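Local coordinates for protein xylulose kinase (Escherichia coli, PDB 2ITM) that phosphorylates D-xylulose to D-xylulose 5-phosphate at the expense of ATP, as a homodimeric sugar kinase of the FGGY family, at residues A74-G79 against I94-G99. Numbering follows the deposited sequence.
Sequences AGQMHG and ILWNDG. With XUL (D-xylulose), chain C.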
loop_
_atom_site.group_PDB
_atom_site.type_symbol
_atom_site.label_atom_id
_atom_site.label_comp_id
_atom_site.label_asym_id
_atom_site.label_seq_id
_atom_site.Cartn_x
_atom_site.Cartn_y
_atom_site.Cartn_z
ATOM N N ALA A 74 -34.344 22.857 -2.974
ATOM C CA ALA A 74 -33.636 21.720 -3.521
ATOM C C ALA A 74 -33.287 20.726 -2.415
ATOM O O ALA A 74 -33.389 21.051 -1.242
ATOM C CB ALA A 74 -32.360 22.165 -4.208
ATOM N N GLY A 75 -32.884 19.528 -2.801
ATOM C CA GLY A 75 -32.802 18.422 -1.874
ATOM C C GLY A 75 -31.946 17.247 -2.297
ATOM O O GLY A 75 -31.839 16.924 -3.468
ATOM N N GLN A 76 -31.341 16.616 -1.309
ATOM C CA GLN A 76 -30.843 15.266 -1.435
ATOM C C GLN A 76 -31.835 14.371 -2.168
ATOM O O GLN A 76 -32.998 14.303 -1.824
ATOM C CB GLN A 76 -30.473 14.688 -0.064
ATOM C CG GLN A 76 -31.632 14.553 0.897
ATOM C CD GLN A 76 -31.338 13.658 2.087
ATOM O OE1 GLN A 76 -31.158 12.467 1.941
ATOM N NE2 GLN A 76 -31.312 14.246 3.265
ATOM N N MET A 77 -31.345 13.696 -3.189
ATOM C CA MET A 77 -32.198 12.980 -4.113
ATOM C C MET A 77 -32.581 11.604 -3.559
ATOM O O MET A 77 -31.953 11.114 -2.643
ATOM C CB MET A 77 -31.508 12.856 -5.469
ATOM C CG MET A 77 -31.036 14.185 -6.061
ATOM S SD MET A 77 -29.976 14.009 -7.486
ATOM C CE MET A 77 -31.150 13.469 -8.666
ATOM N N HIS A 78 -33.617 11.000 -4.126
ATOM C CA HIS A 78 -33.859 9.570 -3.989
ATOM C C HIS A 78 -34.321 9.041 -2.629
ATOM O O HIS A 78 -34.505 7.850 -2.469
ATOM C CB HIS A 78 -32.577 8.779 -4.199
ATOM C CG HIS A 78 -31.871 9.095 -5.474
ATOM N ND1 HIS A 78 -32.471 8.982 -6.705
ATOM C CD2 HIS A 78 -30.607 9.506 -5.707
ATOM C CE1 HIS A 78 -31.608 9.315 -7.641
ATOM N NE2 HIS A 78 -30.471 9.642 -7.061
ATOM N N GLY A 79 -34.461 9.925 -1.650
ATOM C CA GLY A 79 -34.891 9.553 -0.318
ATOM C C GLY A 79 -36.355 9.151 -0.343
ATOM O O GLY A 79 -37.185 9.840 -0.906
ATOM N N ILE A 94 -35.596 6.486 4.135
ATOM C CA ILE A 94 -34.497 5.691 3.636
ATOM C C ILE A 94 -33.713 6.441 2.568
ATOM O O ILE A 94 -34.207 6.640 1.472
ATOM C CB ILE A 94 -35.030 4.385 3.051
ATOM C CG1 ILE A 94 -35.851 3.625 4.079
ATOM C CG2 ILE A 94 -33.912 3.544 2.492
ATOM C CD1 ILE A 94 -36.547 2.485 3.506
ATOM N N LEU A 95 -32.491 6.840 2.893
ATOM C CA LEU A 95 -31.767 7.813 2.096
ATOM C C LEU A 95 -31.061 7.274 0.847
ATOM O O LEU A 95 -30.992 6.078 0.624
ATOM C CB LEU A 95 -30.785 8.594 2.953
ATOM C CG LEU A 95 -31.277 9.130 4.285
ATOM C CD1 LEU A 95 -30.193 9.970 4.897
ATOM C CD2 LEU A 95 -32.555 9.905 4.085
ATOM N N TRP A 96 -30.527 8.189 0.053
ATOM C CA TRP A 96 -29.811 7.864 -1.167
ATOM C C TRP A 96 -28.607 6.976 -0.905
ATOM O O TRP A 96 -28.273 6.145 -1.723
ATOM C CB TRP A 96 -29.356 9.147 -1.866
ATOM C CG TRP A 96 -28.397 9.909 -1.054
ATOM C CD1 TRP A 96 -28.688 10.764 -0.070
ATOM C CD2 TRP A 96 -26.978 9.839 -1.120
ATOM N NE1 TRP A 96 -27.542 11.264 0.488
ATOM C CE2 TRP A 96 -26.473 10.702 -0.144
ATOM C CE3 TRP A 96 -26.073 9.130 -1.912
ATOM C CZ2 TRP A 96 -25.119 10.882 0.061
ATOM C CZ3 TRP A 96 -24.740 9.309 -1.711
ATOM C CH2 TRP A 96 -24.270 10.182 -0.737
ATOM N N ASN A 97 -27.959 7.163 0.236
ATOM C CA ASN A 97 -26.784 6.382 0.589
ATOM C C ASN A 97 -27.066 5.139 1.436
ATOM O O ASN A 97 -26.163 4.525 1.984
ATOM C CB ASN A 97 -25.726 7.263 1.240
ATOM C CG ASN A 97 -26.236 8.001 2.459
ATOM O OD1 ASN A 97 -25.469 8.593 3.190
ATOM N ND2 ASN A 97 -27.523 7.977 2.665
ATOM N N ASP A 98 -28.338 4.778 1.519
ATOM C CA ASP A 98 -28.764 3.493 2.046
ATOM C C ASP A 98 -28.523 2.386 1.023
ATOM O O ASP A 98 -28.824 2.536 -0.148
ATOM C CB ASP A 98 -30.246 3.570 2.407
ATOM C CG ASP A 98 -30.702 2.452 3.321
ATOM O OD1 ASP A 98 -31.045 1.373 2.822
ATOM O OD2 ASP A 98 -30.784 2.582 4.552
ATOM N N GLY A 99 -27.989 1.265 1.488
ATOM C CA GLY A 99 -27.695 0.141 0.625
ATOM C C GLY A 99 -28.343 -1.161 0.986
ATOM O O GLY A 99 -27.803 -2.218 0.707
HETATM C C1 XUL C . -27.227 10.378 -7.153
HETATM C C2 XUL C . -26.459 11.585 -6.642
HETATM C C3 XUL C . -27.197 12.618 -5.866
HETATM C C4 XUL C . -26.639 12.547 -4.470
HETATM C C5 XUL C . -27.527 13.219 -3.443
HETATM O O1 XUL C . -27.855 10.662 -8.377
HETATM O O2 XUL C . -25.078 11.457 -6.384
HETATM O O3 XUL C . -28.525 12.183 -5.807
HETATM O O4 XUL C . -26.547 11.176 -4.196
HETATM O O5 XUL C . -28.674 13.690 -4.077
HETATM O O HOH W 1 -31.924 10.899 0.061
#
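Gln76 reaches toward Leu95 and Trp96 with its amide oxygen: OE1 lies 3.6 Å from Trp96 CD1, at the edge of the indole and near its plane, with amide and ring planes 78° apart. One water ties the two segments together, donating to Gln76 OE1 (2.6 Å) and to Met77 O while accepting from Trp96 N. Met77 N binds O5 of D-xylulose (2.8 Å, N-H...O angle 164°), and Met77 O also rests against Trp96 CB. His78 meets Trp96 through the two CB atoms; with CG anti to the carbonyl carbon (chi1 -53°), its ring is carried to the sugar, where NE2 and O1 lie 3.1 Å apart in a hydrogen bond that either could donate, while ND1 is held by Gly173 O. Gly79 CA makes a CA-H...O contact with Ile94 O. The indole, steadied by NE1 bonding to Thr9, presents one face to sugar O4, 3.0 Å above its plane; an alanine at Trp96 would probably leave O4 without this wall and Thr9 OG1 without its donor. The contact thus forms one side of the sugar pocket, where the loop following strand 70-75 meets the loop between strand 93-94 and helix 102-111, which makes a type I turn from Leu95 to Asp98, beside Asp233 at the start of helix 233-241.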